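Local coordinates for protein prefoldin beta subunit 2 (Thermococcus sp., PDB 3AEI) that probably captures unfolded proteins and delivers them to a group II chaperonin, as a coiled-coil beta subunit of the archaeal prefoldin co-chaperone, at residues I37-K41 with S42-I46; K85-M88 with E89-K93. One frame throughout, in Å; residues are numbered along the deposited sequence.

The two contacts mark opposite ends of the long hairpin formed by helices 2-37 and 59-93. Contact 1 (37-46) is the loop by which the chain leaves helix 2-37 and enters strand 46-50, where other subunits of the assembly gather. Contact 2 (85-93) is the last stretch of helix 59-93, near the chain termini, and no other chain of the assembly touches it. The centres of contact 1 and contact 2 lie about 46 Å apart, on opposite sides of the chain's centre. Between contact 1 and contact 2 the nearest atoms are about 32 Å apart. They are tied by the coiled coil that runs from the assembling end to the outer tip, where prefoldins typically meet unfolded protein.

Contact 1 (I37-K41 with S42-I46); sequences ITSLK and SERRI
Apolar contact closes the base of this loop: Ile-37 CG2 lies 3.9 Å from Ile-46 CD1, the two side chains meeting at a slant. Ile-46 sends its CG1 branch anti to the carbonyl carbon (chi1 -57°), which carries CD1 back toward Ile-37.

A methylene-on-guanidinium contact lies farther round the loop, where the aliphatic part of Lys-41 passes at about a right angle over the flat end of Arg-44. Lys-41 CD sits over the centre of one face, 3.9 Å from Arg-44 CZ, while the ammonium turns off at the last torsion.

Polar links across the loop run through two waters held at the guanidinium edge, in its plane. One accepts from Lys-41 N at 2.8 Å and donates to Ser-39 OG at 2.9 Å, and takes only a weak bond from Arg-44 NH2 at 3.3 Å. The other accepts from Arg-44 NE at 2.8 Å; it lies 2.7 Å from Lys-41 O and probably donates to it. Ser-39 OG also bonds Ile-36 O, which helps fix its rotation.

Ionic and direct polar bonds of Arg-44 reach outward, to Glu-61 OE2 and Glu-56 O of the second subunit. A leucine in its place would probably leave Glu-61 of that subunit without its mate and both bridging waters without their guanidinium anchor. The segment is the linker of the prefoldin subunit fold between the first coiled-coil helix and the beta hairpin: Ile-46 begins the strand paired with 53-57, and Arg-45 bonds to the second subunit through its backbone.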
# COMPACT_ATOMS: atom_id res chain seq x y z
N ILE A 37 17.90 -13.78 -8.72
CA ILE A 37 17.51 -15.18 -8.63
C ILE A 37 18.33 -16.06 -9.55
O ILE A 37 18.58 -17.22 -9.23
CB ILE A 37 16.01 -15.30 -8.99
CG1 ILE A 37 15.18 -14.69 -7.86
CG2 ILE A 37 15.61 -16.76 -9.18
CD1 ILE A 37 13.71 -14.33 -8.30
N THR A 38 18.76 -15.51 -10.67
CA THR A 38 19.53 -16.32 -11.60
C THR A 38 21.03 -16.12 -11.40
O THR A 38 21.82 -16.60 -12.21
CB THR A 38 19.14 -16.01 -13.05
OG1 THR A 38 19.46 -14.63 -13.36
CG2 THR A 38 17.66 -16.27 -13.27
N SER A 39 21.43 -15.43 -10.33
CA SER A 39 22.85 -15.20 -10.08
C SER A 39 23.52 -16.45 -9.51
O SER A 39 22.87 -17.47 -9.30
CB SER A 39 23.08 -13.98 -9.15
OG SER A 39 22.60 -14.16 -7.83
N LEU A 40 24.81 -16.37 -9.24
CA LEU A 40 25.53 -17.55 -8.79
C LEU A 40 25.23 -18.13 -7.41
O LEU A 40 25.23 -19.36 -7.27
CB LEU A 40 27.02 -17.26 -8.92
CG LEU A 40 27.98 -18.44 -8.95
CD1 LEU A 40 27.72 -19.33 -10.18
CD2 LEU A 40 29.39 -17.84 -9.00
N LYS A 41 24.99 -17.30 -6.40
CA LYS A 41 24.73 -17.81 -5.05
C LYS A 41 23.80 -19.02 -5.13
O LYS A 41 22.73 -18.97 -5.75
CB LYS A 41 24.11 -16.74 -4.14
CG LYS A 41 23.82 -17.25 -2.73
CD LYS A 41 23.47 -16.14 -1.75
CE LYS A 41 23.06 -16.71 -0.39
NZ LYS A 41 24.11 -17.62 0.17
N SER A 42 24.24 -20.11 -4.49
CA SER A 42 23.53 -21.38 -4.52
C SER A 42 22.12 -21.43 -3.96
O SER A 42 21.20 -21.87 -4.64
CB SER A 42 24.37 -22.46 -3.83
OG SER A 42 24.53 -22.18 -2.44
N GLU A 43 21.94 -21.00 -2.73
CA GLU A 43 20.63 -21.07 -2.15
C GLU A 43 20.02 -19.75 -1.73
O GLU A 43 20.59 -19.00 -0.95
CB GLU A 43 20.64 -22.02 -0.94
CG GLU A 43 19.89 -23.33 -1.15
CD GLU A 43 20.28 -24.06 -2.44
OE1 GLU A 43 19.69 -23.76 -3.50
OE2 GLU A 43 21.17 -24.94 -2.38
N ARG A 44 18.86 -19.48 -2.31
CA ARG A 44 18.07 -18.30 -1.96
C ARG A 44 16.65 -18.78 -1.96
O ARG A 44 16.13 -19.24 -3.00
CB ARG A 44 18.13 -17.16 -2.98
CG ARG A 44 19.43 -16.38 -3.09
CD ARG A 44 19.32 -15.32 -4.21
NE ARG A 44 20.64 -14.77 -4.56
CZ ARG A 44 21.27 -13.80 -3.90
NH1 ARG A 44 20.70 -13.22 -2.84
NH2 ARG A 44 22.45 -13.39 -4.30
N ARG A 45 16.02 -18.65 -0.80
CA ARG A 45 14.62 -18.99 -0.69
C ARG A 45 13.85 -17.85 -1.36
O ARG A 45 14.32 -16.71 -1.39
CB ARG A 45 14.22 -19.09 0.78
CG ARG A 45 14.80 -20.34 1.47
CD ARG A 45 14.11 -20.51 2.83
NE ARG A 45 14.65 -21.58 3.66
CZ ARG A 45 14.17 -22.81 3.70
NH1 ARG A 45 13.14 -23.16 2.95
NH2 ARG A 45 14.72 -23.71 4.52
N ILE A 46 12.70 -18.17 -1.94
CA ILE A 46 11.86 -17.17 -2.59
C ILE A 46 10.41 -17.38 -2.14
O ILE A 46 9.93 -18.52 -1.98
CB ILE A 46 11.90 -17.30 -4.13
CG1 ILE A 46 13.36 -17.21 -4.63
CG2 ILE A 46 11.09 -16.19 -4.74
CD1 ILE A 46 13.54 -17.81 -6.09
O HOH W 1 24.94 -14.50 -6.22
O HOH W 2 21.14 -16.82 -6.35

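Contact 2 (K85-M88 with E89-K93); sequences KEIM and EELSK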
# COMPACT_ATOMS: atom_id res chain seq x y z
N LYS A 85 0.65 8.92 -26.59
CA LYS A 85 1.18 9.40 -27.86
C LYS A 85 0.12 10.22 -28.58
O LYS A 85 0.36 11.35 -29.01
CB LYS A 85 1.60 8.20 -28.71
CG LYS A 85 2.08 8.51 -30.12
CD LYS A 85 3.45 9.17 -30.13
CE LYS A 85 4.20 8.87 -31.43
NZ LYS A 85 3.42 9.21 -32.66
N GLU A 86 -1.07 9.65 -28.69
CA GLU A 86 -2.19 10.31 -29.36
C GLU A 86 -2.51 11.67 -28.72
O GLU A 86 -2.67 12.69 -29.41
CB GLU A 86 -3.43 9.43 -29.31
CG GLU A 86 -3.26 8.11 -30.02
CD GLU A 86 -4.34 7.09 -29.68
OE1 GLU A 86 -4.37 6.03 -30.34
OE2 GLU A 86 -5.14 7.34 -28.75
N ILE A 87 -2.63 11.66 -27.40
CA ILE A 87 -2.95 12.88 -26.66
C ILE A 87 -1.85 13.93 -26.84
O ILE A 87 -2.15 15.12 -27.09
CB ILE A 87 -3.16 12.59 -25.15
CG1 ILE A 87 -4.36 11.67 -24.96
CG2 ILE A 87 -3.35 13.91 -24.38
CD1 ILE A 87 -4.45 11.09 -23.52
N MET A 88 -0.59 13.53 -26.73
CA MET A 88 0.47 14.51 -26.88
C MET A 88 0.39 15.16 -28.27
O MET A 88 0.68 16.35 -28.43
CB MET A 88 1.84 13.87 -26.65
CG MET A 88 2.02 13.45 -25.21
SD MET A 88 3.63 12.75 -24.85
CE MET A 88 3.44 11.12 -25.48
N GLU A 89 -0.03 14.38 -29.26
CA GLU A 89 -0.15 14.91 -30.61
C GLU A 89 -1.31 15.90 -30.68
O GLU A 89 -1.21 16.94 -31.34
CB GLU A 89 -0.37 13.78 -31.62
CG GLU A 89 0.74 12.73 -31.62
CD GLU A 89 0.51 11.63 -32.65
OE1 GLU A 89 -0.66 11.25 -32.86
OE2 GLU A 89 1.51 11.14 -33.23
N GLU A 90 -2.42 15.59 -30.02
CA GLU A 90 -3.56 16.51 -30.05
C GLU A 90 -3.13 17.82 -29.39
O GLU A 90 -3.40 18.90 -29.90
CB GLU A 90 -4.76 15.96 -29.28
CG GLU A 90 -5.51 14.84 -29.94
CD GLU A 90 -6.77 14.46 -29.17
OE1 GLU A 90 -7.65 15.32 -28.99
OE2 GLU A 90 -6.86 13.29 -28.73
N LEU A 91 -2.48 17.70 -28.25
CA LEU A 91 -2.02 18.87 -27.53
C LEU A 91 -1.11 19.71 -28.42
O LEU A 91 -1.14 20.93 -28.36
CB LEU A 91 -1.28 18.47 -26.25
CG LEU A 91 -2.24 18.05 -25.13
CD1 LEU A 91 -1.49 17.42 -23.96
CD2 LEU A 91 -3.00 19.26 -24.67
N SER A 92 -0.34 19.04 -29.28
CA SER A 92 0.58 19.75 -30.17
C SER A 92 -0.17 20.49 -31.28
O SER A 92 0.18 21.62 -31.63
CB SER A 92 1.59 18.76 -30.76
OG SER A 92 2.84 19.39 -30.94
N LYS A 93 -1.22 19.87 -31.82
CA LYS A 93 -2.02 20.48 -32.87
C LYS A 93 -2.80 21.72 -32.40
O LYS A 93 -3.19 22.55 -33.22
CB LYS A 93 -3.00 19.46 -33.45
CG LYS A 93 -2.34 18.29 -34.15
CD LYS A 93 -3.35 17.20 -34.50
CE LYS A 93 -2.67 15.99 -35.14
NZ LYS A 93 -3.62 14.86 -35.36
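The Glu-89 carboxylate is met from one side by Lys-85 NZ, which approaches OE2 from above its plane, 43° out of it. The salt bridge measures 2.8 Å from Lys-85 NZ to Glu-89 OE2. The other oxygen, Glu-89 OE1, lies 3.9 Å from Glu-86 CA, alongside the helix backbone. Bends in the lysine bring the ammonium there: CG leaves anti to the backbone N, then the chain folds at chi2 (72°) and again at its last torsion, slanting across the extended glutamate. Glu-89 CB and CG lie beside Lys-85 O, the acceptor of the Glu-89 N hydrogen bond at 3.1 Å.

The carboxylate of Glu-90 has its partner outside the segment, in a salt bridge to Arg-5 of helix 2-37. Glu-86 OE2 stands 6.2 Å from Glu-90 OE2, and Arg-5 probably offsets any repulsion between the two like charges.

Ile-87 and Leu-91, one turn apart, run alongside each other in one direction, with Ile-87 CG2 at 4.0 Å from Leu-91 CD1. Their backbones are joined by a nearly straight bond, Leu-91 N to Ile-87 O, at 2.8 Å and with an N-H...O angle of 173°. The same i to i+4 pattern links Glu-90 to Glu-86 and Ser-92 to Met-88.

Ile-87 rests on Ile-16 and Glu-12, and Leu-91 on Leu-9, all of helix 2-37. Apolar side chains facing the partner helix, with a charged pair along another side, are characteristic of an antiparallel two-helix coiled coil, consistent with the outer part of a prefoldin tentacle.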